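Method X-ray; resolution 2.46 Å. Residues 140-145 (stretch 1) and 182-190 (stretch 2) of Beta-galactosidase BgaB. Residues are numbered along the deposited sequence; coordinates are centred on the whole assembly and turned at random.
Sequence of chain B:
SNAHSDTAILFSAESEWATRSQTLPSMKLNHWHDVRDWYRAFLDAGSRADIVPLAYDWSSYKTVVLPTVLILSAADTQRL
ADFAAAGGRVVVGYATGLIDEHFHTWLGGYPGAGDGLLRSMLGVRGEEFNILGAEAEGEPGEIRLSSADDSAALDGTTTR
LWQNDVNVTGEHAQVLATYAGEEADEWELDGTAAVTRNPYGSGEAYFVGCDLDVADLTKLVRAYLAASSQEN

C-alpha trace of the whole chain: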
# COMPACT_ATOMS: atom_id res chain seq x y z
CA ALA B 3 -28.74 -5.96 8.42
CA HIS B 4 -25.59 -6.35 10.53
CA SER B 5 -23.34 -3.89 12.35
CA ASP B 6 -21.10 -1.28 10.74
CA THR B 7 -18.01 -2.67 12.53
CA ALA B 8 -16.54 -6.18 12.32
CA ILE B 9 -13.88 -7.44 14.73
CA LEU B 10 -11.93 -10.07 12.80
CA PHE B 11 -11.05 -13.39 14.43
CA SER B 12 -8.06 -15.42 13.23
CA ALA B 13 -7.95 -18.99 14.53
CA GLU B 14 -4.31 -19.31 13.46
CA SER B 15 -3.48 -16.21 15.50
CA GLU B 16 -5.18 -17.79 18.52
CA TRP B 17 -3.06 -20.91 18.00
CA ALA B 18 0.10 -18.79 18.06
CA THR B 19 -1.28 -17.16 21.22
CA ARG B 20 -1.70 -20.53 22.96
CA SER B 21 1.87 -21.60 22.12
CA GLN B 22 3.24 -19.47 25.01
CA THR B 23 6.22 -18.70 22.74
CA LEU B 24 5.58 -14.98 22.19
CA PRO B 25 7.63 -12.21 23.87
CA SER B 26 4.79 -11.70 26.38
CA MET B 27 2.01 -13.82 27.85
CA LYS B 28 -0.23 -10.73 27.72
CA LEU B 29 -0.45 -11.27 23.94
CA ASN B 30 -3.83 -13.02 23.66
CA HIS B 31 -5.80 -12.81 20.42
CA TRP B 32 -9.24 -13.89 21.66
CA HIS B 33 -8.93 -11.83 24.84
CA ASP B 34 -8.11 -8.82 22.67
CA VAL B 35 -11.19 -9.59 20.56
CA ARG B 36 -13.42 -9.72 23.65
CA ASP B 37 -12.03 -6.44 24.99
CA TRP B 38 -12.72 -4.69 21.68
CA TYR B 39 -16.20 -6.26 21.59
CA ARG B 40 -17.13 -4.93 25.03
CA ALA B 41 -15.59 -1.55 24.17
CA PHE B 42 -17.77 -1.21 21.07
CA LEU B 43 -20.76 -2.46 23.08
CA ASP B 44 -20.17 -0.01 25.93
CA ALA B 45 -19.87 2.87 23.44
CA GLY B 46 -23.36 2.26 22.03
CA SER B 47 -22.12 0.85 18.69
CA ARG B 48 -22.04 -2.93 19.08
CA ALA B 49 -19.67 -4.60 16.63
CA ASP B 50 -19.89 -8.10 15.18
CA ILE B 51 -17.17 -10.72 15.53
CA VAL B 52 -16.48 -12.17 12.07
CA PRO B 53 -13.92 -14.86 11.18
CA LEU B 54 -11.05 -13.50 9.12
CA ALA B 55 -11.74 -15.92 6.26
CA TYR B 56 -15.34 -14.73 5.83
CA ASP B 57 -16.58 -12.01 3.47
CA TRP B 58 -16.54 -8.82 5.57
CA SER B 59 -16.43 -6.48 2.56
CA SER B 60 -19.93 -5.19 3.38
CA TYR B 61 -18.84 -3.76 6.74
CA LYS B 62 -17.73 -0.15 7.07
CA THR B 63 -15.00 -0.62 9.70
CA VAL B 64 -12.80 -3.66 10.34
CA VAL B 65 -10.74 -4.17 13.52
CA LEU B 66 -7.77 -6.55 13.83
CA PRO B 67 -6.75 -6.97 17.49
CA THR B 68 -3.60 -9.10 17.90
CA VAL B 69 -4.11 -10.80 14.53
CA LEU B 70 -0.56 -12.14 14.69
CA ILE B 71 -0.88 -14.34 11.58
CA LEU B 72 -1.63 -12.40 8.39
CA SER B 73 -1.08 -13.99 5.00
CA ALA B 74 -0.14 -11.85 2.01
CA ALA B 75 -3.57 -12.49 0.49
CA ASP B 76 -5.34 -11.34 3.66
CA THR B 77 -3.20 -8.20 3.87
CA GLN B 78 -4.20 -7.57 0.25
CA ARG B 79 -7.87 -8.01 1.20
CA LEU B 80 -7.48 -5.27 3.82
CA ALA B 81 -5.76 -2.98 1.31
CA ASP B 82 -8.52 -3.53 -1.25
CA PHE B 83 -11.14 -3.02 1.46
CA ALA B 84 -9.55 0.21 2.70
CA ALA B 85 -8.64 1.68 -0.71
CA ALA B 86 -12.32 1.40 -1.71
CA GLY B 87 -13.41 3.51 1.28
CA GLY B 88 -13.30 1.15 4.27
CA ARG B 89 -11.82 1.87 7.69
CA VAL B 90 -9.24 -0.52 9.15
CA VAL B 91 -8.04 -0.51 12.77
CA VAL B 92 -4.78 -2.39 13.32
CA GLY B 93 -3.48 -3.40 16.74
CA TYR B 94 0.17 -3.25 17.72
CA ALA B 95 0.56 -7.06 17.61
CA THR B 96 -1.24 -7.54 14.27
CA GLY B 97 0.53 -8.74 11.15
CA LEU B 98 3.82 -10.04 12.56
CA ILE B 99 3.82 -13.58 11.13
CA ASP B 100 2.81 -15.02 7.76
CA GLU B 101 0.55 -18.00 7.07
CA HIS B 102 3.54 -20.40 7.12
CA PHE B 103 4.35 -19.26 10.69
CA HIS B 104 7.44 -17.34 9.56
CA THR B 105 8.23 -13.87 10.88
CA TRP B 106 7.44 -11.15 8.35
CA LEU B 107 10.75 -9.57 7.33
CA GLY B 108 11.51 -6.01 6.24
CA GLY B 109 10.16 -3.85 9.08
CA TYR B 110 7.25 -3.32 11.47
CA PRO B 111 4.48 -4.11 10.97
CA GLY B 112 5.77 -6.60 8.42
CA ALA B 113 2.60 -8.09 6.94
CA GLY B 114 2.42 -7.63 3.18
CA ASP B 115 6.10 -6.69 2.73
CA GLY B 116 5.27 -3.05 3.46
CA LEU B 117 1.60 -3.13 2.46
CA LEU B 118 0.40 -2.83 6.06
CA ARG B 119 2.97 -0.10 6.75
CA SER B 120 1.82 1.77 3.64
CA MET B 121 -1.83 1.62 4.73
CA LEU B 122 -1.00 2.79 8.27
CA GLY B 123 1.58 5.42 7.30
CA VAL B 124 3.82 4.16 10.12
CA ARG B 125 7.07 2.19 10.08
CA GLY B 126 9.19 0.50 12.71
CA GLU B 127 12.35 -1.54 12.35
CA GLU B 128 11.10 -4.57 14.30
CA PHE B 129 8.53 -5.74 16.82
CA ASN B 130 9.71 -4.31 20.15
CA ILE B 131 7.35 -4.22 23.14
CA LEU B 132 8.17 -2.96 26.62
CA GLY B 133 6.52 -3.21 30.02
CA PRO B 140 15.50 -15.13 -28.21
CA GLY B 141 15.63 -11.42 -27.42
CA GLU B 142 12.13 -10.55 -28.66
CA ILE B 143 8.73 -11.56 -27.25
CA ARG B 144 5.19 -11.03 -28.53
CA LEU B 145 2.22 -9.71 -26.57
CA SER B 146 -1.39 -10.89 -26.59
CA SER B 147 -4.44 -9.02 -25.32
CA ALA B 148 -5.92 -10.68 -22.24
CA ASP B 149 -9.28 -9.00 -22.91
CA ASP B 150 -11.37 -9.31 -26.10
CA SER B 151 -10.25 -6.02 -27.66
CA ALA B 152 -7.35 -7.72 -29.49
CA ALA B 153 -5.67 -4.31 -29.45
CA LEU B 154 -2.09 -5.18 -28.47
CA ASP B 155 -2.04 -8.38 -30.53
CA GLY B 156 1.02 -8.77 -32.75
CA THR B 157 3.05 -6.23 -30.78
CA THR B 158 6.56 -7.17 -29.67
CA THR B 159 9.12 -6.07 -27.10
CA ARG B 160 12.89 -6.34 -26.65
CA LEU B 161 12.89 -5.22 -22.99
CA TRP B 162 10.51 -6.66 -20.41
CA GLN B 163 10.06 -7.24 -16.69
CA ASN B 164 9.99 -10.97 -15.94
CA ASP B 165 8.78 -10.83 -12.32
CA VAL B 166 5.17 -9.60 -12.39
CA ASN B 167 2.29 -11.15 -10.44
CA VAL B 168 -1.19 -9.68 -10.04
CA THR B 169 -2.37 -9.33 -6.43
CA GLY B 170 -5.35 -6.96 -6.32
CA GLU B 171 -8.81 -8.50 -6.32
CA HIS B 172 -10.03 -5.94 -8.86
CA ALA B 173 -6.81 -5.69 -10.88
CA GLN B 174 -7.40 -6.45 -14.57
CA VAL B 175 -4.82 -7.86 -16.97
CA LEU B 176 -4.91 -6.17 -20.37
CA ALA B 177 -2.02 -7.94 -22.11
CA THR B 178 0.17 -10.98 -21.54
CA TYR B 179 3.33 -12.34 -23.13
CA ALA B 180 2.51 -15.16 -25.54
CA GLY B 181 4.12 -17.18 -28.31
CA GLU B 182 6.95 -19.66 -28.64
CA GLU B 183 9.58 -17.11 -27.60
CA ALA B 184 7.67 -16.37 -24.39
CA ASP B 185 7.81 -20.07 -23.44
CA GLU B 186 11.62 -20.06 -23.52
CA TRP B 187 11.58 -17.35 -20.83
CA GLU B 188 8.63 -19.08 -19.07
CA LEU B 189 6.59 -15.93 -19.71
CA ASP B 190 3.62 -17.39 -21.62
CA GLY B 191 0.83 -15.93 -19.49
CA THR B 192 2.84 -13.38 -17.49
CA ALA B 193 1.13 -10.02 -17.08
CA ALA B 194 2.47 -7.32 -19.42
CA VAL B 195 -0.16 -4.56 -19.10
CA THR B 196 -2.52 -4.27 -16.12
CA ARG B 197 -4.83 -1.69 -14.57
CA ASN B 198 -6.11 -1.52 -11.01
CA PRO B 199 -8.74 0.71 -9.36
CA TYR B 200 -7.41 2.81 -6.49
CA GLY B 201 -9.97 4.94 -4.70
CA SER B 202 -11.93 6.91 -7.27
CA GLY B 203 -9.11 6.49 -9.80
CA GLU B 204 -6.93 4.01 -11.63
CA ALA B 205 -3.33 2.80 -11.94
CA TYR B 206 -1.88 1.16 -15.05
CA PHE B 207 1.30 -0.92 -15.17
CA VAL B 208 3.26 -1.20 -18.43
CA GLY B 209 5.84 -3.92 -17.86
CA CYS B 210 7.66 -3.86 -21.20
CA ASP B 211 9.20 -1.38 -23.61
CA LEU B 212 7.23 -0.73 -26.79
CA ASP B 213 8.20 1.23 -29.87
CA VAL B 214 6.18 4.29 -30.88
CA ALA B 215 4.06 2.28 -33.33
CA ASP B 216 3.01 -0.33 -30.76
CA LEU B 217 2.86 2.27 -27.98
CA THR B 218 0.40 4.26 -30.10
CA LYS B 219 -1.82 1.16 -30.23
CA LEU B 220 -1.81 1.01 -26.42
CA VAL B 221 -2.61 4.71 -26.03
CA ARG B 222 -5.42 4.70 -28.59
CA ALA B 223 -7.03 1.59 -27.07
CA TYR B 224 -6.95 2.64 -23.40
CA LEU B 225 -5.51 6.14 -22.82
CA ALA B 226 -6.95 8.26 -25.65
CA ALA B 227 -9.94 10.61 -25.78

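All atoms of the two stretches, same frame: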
# COMPACT_ATOMS: atom_id res chain seq x y z
N PRO B 140 16.89 -15.61 -28.29
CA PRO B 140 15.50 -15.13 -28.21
C PRO B 140 15.41 -13.62 -28.41
O PRO B 140 15.23 -13.16 -29.54
CB PRO B 140 15.07 -15.53 -26.80
CG PRO B 140 15.96 -16.67 -26.44
CD PRO B 140 17.27 -16.38 -27.09
N GLY B 141 15.52 -12.86 -27.32
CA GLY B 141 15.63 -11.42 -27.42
C GLY B 141 14.33 -10.66 -27.61
O GLY B 141 14.18 -9.56 -27.08
N GLU B 142 13.39 -11.22 -28.36
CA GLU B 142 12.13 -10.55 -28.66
C GLU B 142 10.96 -11.45 -28.27
O GLU B 142 11.01 -12.67 -28.46
CB GLU B 142 12.03 -10.18 -30.14
CG GLU B 142 11.02 -9.08 -30.43
CD GLU B 142 10.94 -8.75 -31.91
OE1 GLU B 142 10.40 -9.57 -32.68
OE2 GLU B 142 11.41 -7.66 -32.31
N ILE B 143 9.90 -10.84 -27.74
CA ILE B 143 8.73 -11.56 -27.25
C ILE B 143 7.48 -10.83 -27.72
O ILE B 143 7.44 -9.60 -27.73
CB ILE B 143 8.75 -11.69 -25.71
CG1 ILE B 143 9.91 -12.57 -25.26
CG2 ILE B 143 7.43 -12.24 -25.18
CD1 ILE B 143 9.90 -12.87 -23.78
N ARG B 144 6.46 -11.60 -28.10
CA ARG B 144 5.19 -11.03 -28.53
C ARG B 144 4.25 -10.83 -27.35
O ARG B 144 4.40 -11.45 -26.29
CB ARG B 144 4.51 -11.92 -29.57
CG ARG B 144 5.34 -12.23 -30.80
CD ARG B 144 4.49 -12.93 -31.84
NE ARG B 144 5.30 -13.74 -32.75
CZ ARG B 144 5.57 -15.03 -32.56
NH1 ARG B 144 5.09 -15.66 -31.50
NH2 ARG B 144 6.31 -15.69 -33.44
N LEU B 145 3.27 -9.96 -27.55
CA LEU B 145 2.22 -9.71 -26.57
C LEU B 145 0.88 -10.17 -27.13
O LEU B 145 0.67 -10.20 -28.34
CB LEU B 145 2.14 -8.22 -26.21
CG LEU B 145 3.14 -7.63 -25.21
CD1 LEU B 145 4.55 -7.57 -25.78
CD2 LEU B 145 2.68 -6.25 -24.76
N GLU B 182 5.89 -18.69 -28.90
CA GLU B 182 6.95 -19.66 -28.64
C GLU B 182 8.13 -19.03 -27.91
O GLU B 182 8.73 -19.66 -27.04
CB GLU B 182 7.41 -20.29 -29.96
CG GLU B 182 6.36 -21.16 -30.63
CD GLU B 182 6.81 -21.68 -31.98
OE1 GLU B 182 5.98 -21.68 -32.92
OE2 GLU B 182 7.99 -22.07 -32.11
N GLU B 183 8.47 -17.78 -28.26
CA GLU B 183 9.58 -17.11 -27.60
C GLU B 183 9.29 -16.85 -26.12
O GLU B 183 10.21 -16.86 -25.30
CB GLU B 183 9.92 -15.80 -28.31
CG GLU B 183 10.10 -15.92 -29.82
CD GLU B 183 8.79 -15.77 -30.57
OE1 GLU B 183 7.74 -15.58 -29.91
OE2 GLU B 183 8.80 -15.85 -31.82
N ALA B 184 8.02 -16.60 -25.78
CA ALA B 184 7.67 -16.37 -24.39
C ALA B 184 7.80 -17.64 -23.55
O ALA B 184 8.02 -17.56 -22.34
CB ALA B 184 6.25 -15.81 -24.29
N ASP B 185 7.65 -18.81 -24.18
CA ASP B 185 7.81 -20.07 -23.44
C ASP B 185 9.26 -20.30 -23.03
O ASP B 185 9.51 -20.88 -21.97
CB ASP B 185 7.31 -21.24 -24.28
CG ASP B 185 5.80 -21.37 -24.26
OD1 ASP B 185 5.13 -20.55 -24.92
OD2 ASP B 185 5.29 -22.29 -23.59
N GLU B 186 10.22 -19.86 -23.86
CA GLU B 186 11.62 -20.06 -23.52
C GLU B 186 12.02 -19.27 -22.28
O GLU B 186 12.91 -19.69 -21.53
CB GLU B 186 12.51 -19.69 -24.71
CG GLU B 186 13.98 -20.03 -24.52
CD GLU B 186 14.79 -19.85 -25.79
OE1 GLU B 186 14.18 -19.61 -26.86
OE2 GLU B 186 16.03 -19.94 -25.73
N TRP B 187 11.38 -18.12 -22.05
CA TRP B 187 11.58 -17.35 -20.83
C TRP B 187 10.55 -17.69 -19.76
O TRP B 187 10.52 -17.02 -18.72
CB TRP B 187 11.54 -15.85 -21.13
CG TRP B 187 12.52 -15.41 -22.17
CD1 TRP B 187 12.31 -15.32 -23.51
CD2 TRP B 187 13.87 -14.99 -21.95
NE1 TRP B 187 13.44 -14.87 -24.14
CE2 TRP B 187 14.42 -14.66 -23.20
CE3 TRP B 187 14.68 -14.86 -20.81
CZ2 TRP B 187 15.73 -14.21 -23.35
CZ3 TRP B 187 15.98 -14.41 -20.96
CH2 TRP B 187 16.49 -14.09 -22.22
N GLU B 188 9.70 -18.69 -19.99
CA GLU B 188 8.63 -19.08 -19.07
C GLU B 188 7.70 -17.90 -18.79
O GLU B 188 7.24 -17.70 -17.66
CB GLU B 188 9.20 -19.63 -17.76
CG GLU B 188 10.27 -20.70 -17.95
CD GLU B 188 10.84 -21.19 -16.63
OE1 GLU B 188 10.07 -21.28 -15.65
OE2 GLU B 188 12.05 -21.49 -16.58
N LEU B 189 7.40 -17.13 -19.83
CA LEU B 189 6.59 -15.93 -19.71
C LEU B 189 5.24 -16.04 -20.41
O LEU B 189 4.50 -15.05 -20.47
CB LEU B 189 7.35 -14.71 -20.24
CG LEU B 189 8.57 -14.27 -19.43
CD1 LEU B 189 9.28 -13.13 -20.12
CD2 LEU B 189 8.17 -13.87 -18.02
N ASP B 190 4.91 -17.20 -20.96
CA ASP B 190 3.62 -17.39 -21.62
C ASP B 190 2.52 -17.32 -20.57
O ASP B 190 2.28 -18.29 -19.84
CB ASP B 190 3.59 -18.71 -22.38
CG ASP B 190 2.45 -18.79 -23.38
OD1 ASP B 190 1.28 -18.57 -22.98
OD2 ASP B 190 2.71 -19.07 -24.57

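The two stretches bury 467 Å² between them, both sides summed, and no hydrogen bond crosses the interface. What joins them is shape, supplemented by one ionic pair. The strand that begins at Ile 143 runs past helix 182-186 with a closest approach between axes of 7.1 Å and an angle of 117° between their N-to-C directions. The nearest CA atoms across this crossing, those of Ile 143 and Glu 183, are 5.6 Å apart.

Ile 143 is the main bump. Its CA-to-CB bond points sideways, but with chi1 at m and chi2 at t the end of the side chain comes nearer to the second stretch. CD1 of Ile 143 enters a hollow lined by the indole and a leucine methyl, 3.4 Å from CD1 of Trp 187 and 3.7 Å from CD1 of Leu 189. The other branch also makes contact: CG2 of Ile 143 lies 3.9 Å from CB of Ala 184. A branched, wholly apolar side chain suits this buried position because its two arms can touch different walls. Ala 184, also buried, offers a single methyl, and Leu 189 points toward the strand from the turn after the helix. That turn is secured by the backbone hydrogen bond from Leu 189 N to Ala 184 O (2.6 Å).

Trp 187 serves two neighbours. While Ile 143 CD1 approaches the ring obliquely, so does Pro 140, whose CB is 3.2 Å from NE1 of Trp 187 and 3.8 Å from its CZ2. The compact pyrrolidine ring, directed toward the second stretch, thus covers part of the indole and extends to Glu 186, where CG of Pro 140 is 3.3 Å from OE2 of Glu 186. Next to it, Gly 141 has a phi of 81°, a value that favours glycine; its N lies near the plane of the indole, at the ring edge, 4.2 Å from CZ2 of Trp 187.

At the other side of Ile 143 in sequence, Arg 144 supplies the charge. Its CA-to-CB bond is sideways, yet the long chain brings the guanidinium back to the helix, where NH2 of Arg 144 forms a salt bridge with OE2 of Glu 183 at 3.0 Å. The carboxylate oxygen sits over one face of the guanidinium, well out of its plane, so the attraction is between charges and no N-H points at it. Glu 183 also contributes aliphatic bulk: its CB packs 3.3 Å from the carbonyl O of Glu 142.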